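Local structure of scyllo-inosose 3-dehydrogenase (Thermotoga maritima, 3IP1) at residues G222-K234 / V249-H261. The protein catalyses the NAD(+)-dependent oxidation of scyllo-inosose to 3-dehydro-scyllo-inosose, probably as a step in myo-inositol degradation, and binds two zinc ions per subunit. Sequence-based numbering, arbitrary orientation.
Sequences GGPIGLAAVAILK and VRRNLAKELGADH
Leu227 packs on helix 249-257 as a knob in the hole among Arg250, Leu253, Ala254 and Leu257. Its CG, anti to the carbonyl carbon (chi1 -71°), brings the branch point to the hole, where the two methyls part: CD2 lies 3.8 Å from Ala254 CB, while CD1 meets CB and CD1 of Leu253, whose side chain crosses it at about a right angle. Leu257 returns the contact, its CD1 resting 3.6 Å from Leu227 O. The two helices run nearly parallel, with axes 8.9 Å apart at -22°. One turn on, Val230 directs CG1 into the end of the second helix, 3.4 Å from Ala259 N, where Gly258 with positive phi forms a Schellman motif. Lys234, bent at chi2 (56°), passes its CG and CD alongside Gly258 O and brings NZ to the syn lone pair of Asp260 OD2 at 2.9 Å, a salt bridge; NZ also donates to Ala238 O, and OD2 accepts the backbone N-H of Val241. With an alanine here in place of Lys234, the Asp260 carboxylate would probably lose its lysine partner, keeping Val241 N, and the side of Gly258 would lose its aliphatic cover. At the other end the Arg250 chain, extended from CG to NE, lays CD 3.2 Å from Gly222 O, and NH1 bonds Lys387 O and Ser247 OG; Arg250 probably binds NAD(+). Gly223 occupies the N-cap position of helix 224-234, in a turn consistent with the GxGxxG motif of Rossmann-type folds. Apolar contacts thus set the helix spacing, while the Lys234-Asp260 pair ties helix 224-234 to the chain leading from the Schellman turn into strand 261-263.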
ATOM      1  N   GLY A 222     -15.717  10.914 -22.402  1.00 29.98           N
ATOM      2  CA  GLY A 222     -15.123  10.070 -23.445  1.00 29.72           C
ATOM      3  C   GLY A 222     -14.182  10.765 -24.435  1.00 29.76           C
ATOM      4  O   GLY A 222     -14.104  10.376 -25.612  1.00 29.39           O
ATOM      5  N   GLY A 223     -13.468  11.790 -23.974  1.00 28.85           N
ATOM      6  CA  GLY A 223     -12.335  12.325 -24.729  1.00 29.05           C
ATOM      7  C   GLY A 223     -11.186  11.317 -24.696  1.00 29.06           C
ATOM      8  O   GLY A 223     -11.318  10.243 -24.099  1.00 29.17           O
ATOM      9  N   PRO A 224     -10.050  11.639 -25.332  1.00 28.77           N
ATOM     10  CA  PRO A 224      -8.969  10.649 -25.389  1.00 28.35           C
ATOM     11  C   PRO A 224      -8.518  10.117 -24.013  1.00 28.08           C
ATOM     12  O   PRO A 224      -8.228   8.912 -23.885  1.00 27.39           O
ATOM     13  CB  PRO A 224      -7.847  11.402 -26.101  1.00 29.00           C
ATOM     14  CG  PRO A 224      -8.595  12.360 -27.012  1.00 28.62           C
ATOM     15  CD  PRO A 224      -9.732  12.843 -26.131  1.00 29.05           C
ATOM     16  N   ILE A 225      -8.498  10.968 -22.992  1.00 27.69           N
ATOM     17  CA  ILE A 225      -8.148  10.464 -21.661  1.00 28.38           C
ATOM     18  C   ILE A 225      -9.144   9.436 -21.123  1.00 27.56           C
ATOM     19  O   ILE A 225      -8.748   8.337 -20.713  1.00 26.91           O
ATOM     20  CB  ILE A 225      -7.877  11.584 -20.637  1.00 28.61           C
ATOM     21  CG1 ILE A 225      -6.585  12.319 -21.024  1.00 29.99           C
ATOM     22  CG2 ILE A 225      -7.773  10.982 -19.207  1.00 29.11           C
ATOM     23  CD1 ILE A 225      -6.487  13.720 -20.421  1.00 31.27           C
ATOM     24  N   GLY A 226     -10.430   9.773 -21.153  1.00 27.60           N
ATOM     25  CA  GLY A 226     -11.483   8.804 -20.779  1.00 26.89           C
ATOM     26  C   GLY A 226     -11.445   7.533 -21.628  1.00 26.66           C
ATOM     27  O   GLY A 226     -11.630   6.436 -21.121  1.00 26.70           O
ATOM     28  N   LEU A 227     -11.178   7.677 -22.923  1.00 26.11           N
ATOM     29  CA  LEU A 227     -11.079   6.525 -23.813  1.00 25.74           C
ATOM     30  C   LEU A 227      -9.884   5.601 -23.504  1.00 25.33           C
ATOM     31  O   LEU A 227     -10.006   4.390 -23.599  1.00 24.96           O
ATOM     32  CB  LEU A 227     -11.051   6.986 -25.273  1.00 25.83           C
ATOM     33  CG  LEU A 227     -12.386   7.532 -25.803  1.00 27.36           C
ATOM     34  CD1 LEU A 227     -12.290   7.957 -27.285  1.00 28.32           C
ATOM     35  CD2 LEU A 227     -13.516   6.517 -25.601  1.00 26.45           C
ATOM     36  N   ALA A 228      -8.737   6.181 -23.152  1.00 24.62           N
ATOM     37  CA  ALA A 228      -7.572   5.409 -22.734  1.00 24.57           C
ATOM     38  C   ALA A 228      -7.885   4.667 -21.452  1.00 24.96           C
ATOM     39  O   ALA A 228      -7.578   3.469 -21.333  1.00 25.76           O
ATOM     40  CB  ALA A 228      -6.360   6.317 -22.544  1.00 23.82           C
ATOM     41  N   ALA A 229      -8.541   5.351 -20.509  1.00 24.61           N
ATOM     42  CA  ALA A 229      -8.936   4.701 -19.259  1.00 24.68           C
ATOM     43  C   ALA A 229      -9.838   3.476 -19.487  1.00 25.28           C
ATOM     44  O   ALA A 229      -9.692   2.475 -18.790  1.00 25.09           O
ATOM     45  CB  ALA A 229      -9.576   5.692 -18.291  1.00 23.38           C
ATOM     46  N   VAL A 230     -10.742   3.539 -20.469  1.00 25.27           N
ATOM     47  CA  VAL A 230     -11.609   2.395 -20.783  1.00 25.19           C
ATOM     48  C   VAL A 230     -10.762   1.202 -21.151  1.00 25.35           C
ATOM     49  O   VAL A 230     -10.932   0.108 -20.583  1.00 26.25           O
ATOM     50  CB  VAL A 230     -12.600   2.692 -21.944  1.00 25.31           C
ATOM     51  CG1 VAL A 230     -13.270   1.401 -22.433  1.00 24.61           C
ATOM     52  CG2 VAL A 230     -13.658   3.666 -21.479  1.00 25.87           C
ATOM     53  N   ALA A 231      -9.858   1.430 -22.098  1.00 24.87           N
ATOM     54  CA  ALA A 231      -8.921   0.419 -22.570  1.00 25.31           C
ATOM     55  C   ALA A 231      -8.063  -0.125 -21.430  1.00 25.33           C
ATOM     56  O   ALA A 231      -7.942  -1.344 -21.268  1.00 25.99           O
ATOM     57  CB  ALA A 231      -8.036   1.003 -23.685  1.00 24.08           C
ATOM     58  N   ILE A 232      -7.466   0.775 -20.647  1.00 25.12           N
ATOM     59  CA  ILE A 232      -6.540   0.358 -19.592  1.00 24.99           C
ATOM     60  C   ILE A 232      -7.242  -0.506 -18.547  1.00 25.45           C
ATOM     61  O   ILE A 232      -6.724  -1.555 -18.136  1.00 25.85           O
ATOM     62  CB  ILE A 232      -5.878   1.565 -18.889  1.00 24.18           C
ATOM     63  CG1 ILE A 232      -4.855   2.245 -19.829  1.00 23.73           C
ATOM     64  CG2 ILE A 232      -5.195   1.108 -17.610  1.00 24.60           C
ATOM     65  CD1 ILE A 232      -4.621   3.767 -19.481  1.00 22.74           C
ATOM     66  N   LEU A 233      -8.418  -0.051 -18.127  1.00 25.64           N
ATOM     67  CA  LEU A 233      -9.152  -0.686 -17.049  1.00 26.03           C
ATOM     68  C   LEU A 233      -9.813  -1.993 -17.476  1.00 26.33           C
ATOM     69  O   LEU A 233      -9.938  -2.899 -16.661  1.00 26.29           O
ATOM     70  CB  LEU A 233     -10.150   0.297 -16.445  1.00 26.02           C
ATOM     71  CG  LEU A 233      -9.426   1.383 -15.631  1.00 26.87           C
ATOM     72  CD1 LEU A 233     -10.369   2.557 -15.237  1.00 26.38           C
ATOM     73  CD2 LEU A 233      -8.741   0.754 -14.391  1.00 25.91           C
ATOM     74  N   LYS A 234     -10.207  -2.106 -18.752  1.00 26.20           N
ATOM     75  CA  LYS A 234     -10.603  -3.408 -19.276  1.00 26.53           C
ATOM     76  C   LYS A 234      -9.413  -4.372 -19.282  1.00 26.95           C
ATOM     77  O   LYS A 234      -9.520  -5.468 -18.752  1.00 27.85           O
ATOM     78  CB  LYS A 234     -11.254  -3.327 -20.661  1.00 26.20           C
ATOM     79  CG  LYS A 234     -12.124  -4.532 -21.005  1.00 24.58           C
ATOM     80  CD  LYS A 234     -13.216  -4.778 -19.955  1.00 25.72           C
ATOM     81  CE  LYS A 234     -13.999  -6.078 -20.220  1.00 27.58           C
ATOM     82  NZ  LYS A 234     -15.113  -6.268 -19.233  1.00 29.53           N
ATOM     83  N   VAL A 249     -20.159   9.484 -31.150  1.00 33.70           N
ATOM     84  CA  VAL A 249     -18.948   8.951 -31.752  1.00 32.97           C
ATOM     85  C   VAL A 249     -17.956   8.465 -30.683  1.00 32.37           C
ATOM     86  O   VAL A 249     -17.274   7.469 -30.880  1.00 32.00           O
ATOM     87  CB  VAL A 249     -18.277   9.977 -32.725  1.00 33.14           C
ATOM     88  CG1 VAL A 249     -17.590  11.118 -31.975  1.00 32.16           C
ATOM     89  CG2 VAL A 249     -17.292   9.268 -33.651  1.00 33.26           C
ATOM     90  N   ARG A 250     -17.878   9.194 -29.571  1.00 31.65           N
ATOM     91  CA  ARG A 250     -17.051   8.791 -28.440  1.00 31.76           C
ATOM     92  C   ARG A 250     -17.590   7.540 -27.712  1.00 32.11           C
ATOM     93  O   ARG A 250     -16.812   6.661 -27.340  1.00 32.28           O
ATOM     94  CB  ARG A 250     -16.842   9.973 -27.507  1.00 31.00           C
ATOM     95  CG  ARG A 250     -16.026  11.075 -28.183  1.00 29.87           C
ATOM     96  CD  ARG A 250     -15.927  12.362 -27.386  1.00 28.29           C
ATOM     97  NE  ARG A 250     -15.063  13.324 -28.077  1.00 30.06           N
ATOM     98  CZ  ARG A 250     -15.442  14.052 -29.132  1.00 30.41           C
ATOM     99  NH1 ARG A 250     -16.672  13.933 -29.616  1.00 30.72           N
ATOM    100  NH2 ARG A 250     -14.604  14.899 -29.702  1.00 28.40           N
ATOM    101  N   ARG A 251     -18.911   7.433 -27.565  1.00 32.67           N
ATOM    102  CA  ARG A 251     -19.513   6.223 -27.002  1.00 33.21           C
ATOM    103  C   ARG A 251     -19.250   4.966 -27.843  1.00 33.91           C
ATOM    104  O   ARG A 251     -18.961   3.891 -27.297  1.00 34.09           O
ATOM    105  CB  ARG A 251     -21.013   6.401 -26.781  1.00 33.38           C
ATOM    106  CG  ARG A 251     -21.367   7.318 -25.628  1.00 33.18           C
ATOM    107  CD  ARG A 251     -22.838   7.232 -25.291  1.00 35.70           C
ATOM    108  NE  ARG A 251     -23.678   7.386 -26.476  1.00 36.67           N
ATOM    109  CZ  ARG A 251     -24.160   8.545 -26.901  1.00 37.18           C
ATOM    110  NH1 ARG A 251     -24.910   8.587 -27.980  1.00 37.73           N
ATOM    111  NH2 ARG A 251     -23.899   9.659 -26.243  1.00 38.24           N
ATOM    112  N   ASN A 252     -19.343   5.097 -29.165  1.00 33.96           N
ATOM    113  CA  ASN A 252     -18.999   3.989 -30.063  1.00 34.43           C
ATOM    114  C   ASN A 252     -17.513   3.606 -29.997  1.00 33.70           C
ATOM    115  O   ASN A 252     -17.170   2.433 -30.012  1.00 33.20           O
ATOM    116  CB  ASN A 252     -19.417   4.313 -31.498  1.00 34.82           C
ATOM    117  CG  ASN A 252     -20.929   4.366 -31.661  1.00 36.94           C
ATOM    118  OD1 ASN A 252     -21.679   3.884 -30.800  1.00 38.99           O
ATOM    119  ND2 ASN A 252     -21.384   4.963 -32.757  1.00 37.57           N
ATOM    120  N   LEU A 253     -16.643   4.612 -29.914  1.00 32.97           N
ATOM    121  CA  LEU A 253     -15.223   4.363 -29.663  1.00 32.20           C
ATOM    122  C   LEU A 253     -14.979   3.627 -28.348  1.00 31.28           C
ATOM    123  O   LEU A 253     -14.169   2.710 -28.315  1.00 31.14           O
ATOM    124  CB  LEU A 253     -14.402   5.656 -29.696  1.00 31.73           C
ATOM    125  CG  LEU A 253     -14.096   6.184 -31.094  1.00 32.39           C
ATOM    126  CD1 LEU A 253     -13.212   7.432 -30.993  1.00 31.38           C
ATOM    127  CD2 LEU A 253     -13.444   5.120 -31.998  1.00 31.48           C
ATOM    128  N   ALA A 254     -15.660   4.040 -27.277  1.00 30.64           N
ATOM    129  CA  ALA A 254     -15.556   3.360 -25.989  1.00 30.17           C
ATOM    130  C   ALA A 254     -15.954   1.870 -26.100  1.00 30.59           C
ATOM    131  O   ALA A 254     -15.250   1.001 -25.582  1.00 30.35           O
ATOM    132  CB  ALA A 254     -16.392   4.075 -24.927  1.00 28.98           C
ATOM    133  N   LYS A 255     -17.057   1.574 -26.791  1.00 30.69           N
ATOM    134  CA  LYS A 255     -17.436   0.177 -27.038  1.00 32.12           C
ATOM    135  C   LYS A 255     -16.343  -0.589 -27.779  1.00 32.04           C
ATOM    136  O   LYS A 255     -16.094  -1.747 -27.497  1.00 32.52           O
ATOM    137  CB  LYS A 255     -18.746   0.074 -27.814  1.00 32.22           C
ATOM    138  CG  LYS A 255     -19.990   0.360 -26.990  1.00 34.94           C
ATOM    139  CD  LYS A 255     -21.221  -0.287 -27.657  1.00 39.61           C
ATOM    140  CE  LYS A 255     -21.854   0.627 -28.714  1.00 42.78           C
ATOM    141  NZ  LYS A 255     -22.380  -0.155 -29.876  1.00 45.39           N
ATOM    142  N   GLU A 256     -15.676   0.080 -28.703  1.00 31.64           N
ATOM    143  CA  GLU A 256     -14.637  -0.532 -29.479  1.00 32.33           C
ATOM    144  C   GLU A 256     -13.406  -0.811 -28.636  1.00 31.98           C
ATOM    145  O   GLU A 256     -12.622  -1.713 -28.934  1.00 30.80           O
ATOM    146  CB  GLU A 256     -14.253   0.413 -30.608  1.00 33.12           C
ATOM    147  CG  GLU A 256     -14.146  -0.235 -31.953  1.00 36.62           C
ATOM    148  CD  GLU A 256     -13.613   0.729 -33.002  1.00 39.41           C
ATOM    149  OE1 GLU A 256     -13.956   1.931 -32.949  1.00 41.68           O
ATOM    150  OE2 GLU A 256     -12.840   0.279 -33.870  1.00 42.21           O
ATOM    151  N   LEU A 257     -13.215   0.006 -27.607  1.00 31.77           N
ATOM    152  CA  LEU A 257     -12.050  -0.132 -26.743  1.00 31.47           C
ATOM    153  C   LEU A 257     -12.305  -1.118 -25.590  1.00 31.41           C
ATOM    154  O   LEU A 257     -11.406  -1.404 -24.820  1.00 31.27           O
ATOM    155  CB  LEU A 257     -11.603   1.252 -26.242  1.00 30.67           C
ATOM    156  CG  LEU A 257     -11.029   2.121 -27.374  1.00 31.36           C
ATOM    157  CD1 LEU A 257     -10.855   3.607 -26.980  1.00 29.25           C
ATOM    158  CD2 LEU A 257      -9.728   1.527 -27.909  1.00 32.00           C
ATOM    159  N   GLY A 258     -13.539  -1.621 -25.468  1.00 31.31           N
ATOM    160  CA  GLY A 258     -13.835  -2.651 -24.481  1.00 30.40           C
ATOM    161  C   GLY A 258     -14.828  -2.289 -23.393  1.00 30.35           C
ATOM    162  O   GLY A 258     -15.087  -3.113 -22.518  1.00 30.46           O
ATOM    163  N   ALA A 259     -15.399  -1.086 -23.438  1.00 29.59           N
ATOM    164  CA  ALA A 259     -16.482  -0.734 -22.506  1.00 29.78           C
ATOM    165  C   ALA A 259     -17.648  -1.710 -22.636  1.00 30.09           C
ATOM    166  O   ALA A 259     -18.054  -2.056 -23.741  1.00 30.19           O
ATOM    167  CB  ALA A 259     -16.967   0.678 -22.725  1.00 29.19           C
ATOM    168  N   ASP A 260     -18.183  -2.136 -21.504  1.00 29.73           N
ATOM    169  CA  ASP A 260     -19.295  -3.063 -21.497  1.00 30.55           C
ATOM    170  C   ASP A 260     -20.617  -2.330 -21.634  1.00 31.12           C
ATOM    171  O   ASP A 260     -21.573  -2.879 -22.181  1.00 30.97           O
ATOM    172  CB  ASP A 260     -19.289  -3.874 -20.204  1.00 30.48           C
ATOM    173  CG  ASP A 260     -18.007  -4.658 -20.030  1.00 30.67           C
ATOM    174  OD1 ASP A 260     -17.852  -5.677 -20.726  1.00 29.83           O
ATOM    175  OD2 ASP A 260     -17.150  -4.240 -19.218  1.00 29.90           O
ATOM    176  N   HIS A 261     -20.670  -1.114 -21.094  1.00 31.25           N
ATOM    177  CA  HIS A 261     -21.866  -0.292 -21.164  1.00 32.16           C
ATOM    178  C   HIS A 261     -21.490   1.156 -21.404  1.00 32.45           C
ATOM    179  O   HIS A 261     -20.489   1.657 -20.861  1.00 31.84           O
ATOM    180  CB  HIS A 261     -22.690  -0.395 -19.881  1.00 31.82           C
ATOM    181  CG  HIS A 261     -23.004  -1.800 -19.480  1.00 33.17           C
ATOM    182  ND1 HIS A 261     -23.891  -2.592 -20.181  1.00 35.09           N
ATOM    183  CD2 HIS A 261     -22.556  -2.556 -18.449  1.00 32.90           C
ATOM    184  CE1 HIS A 261     -23.969  -3.778 -19.602  1.00 35.56           C
ATOM    185  NE2 HIS A 261     -23.168  -3.781 -18.551  1.00 34.29           N
TER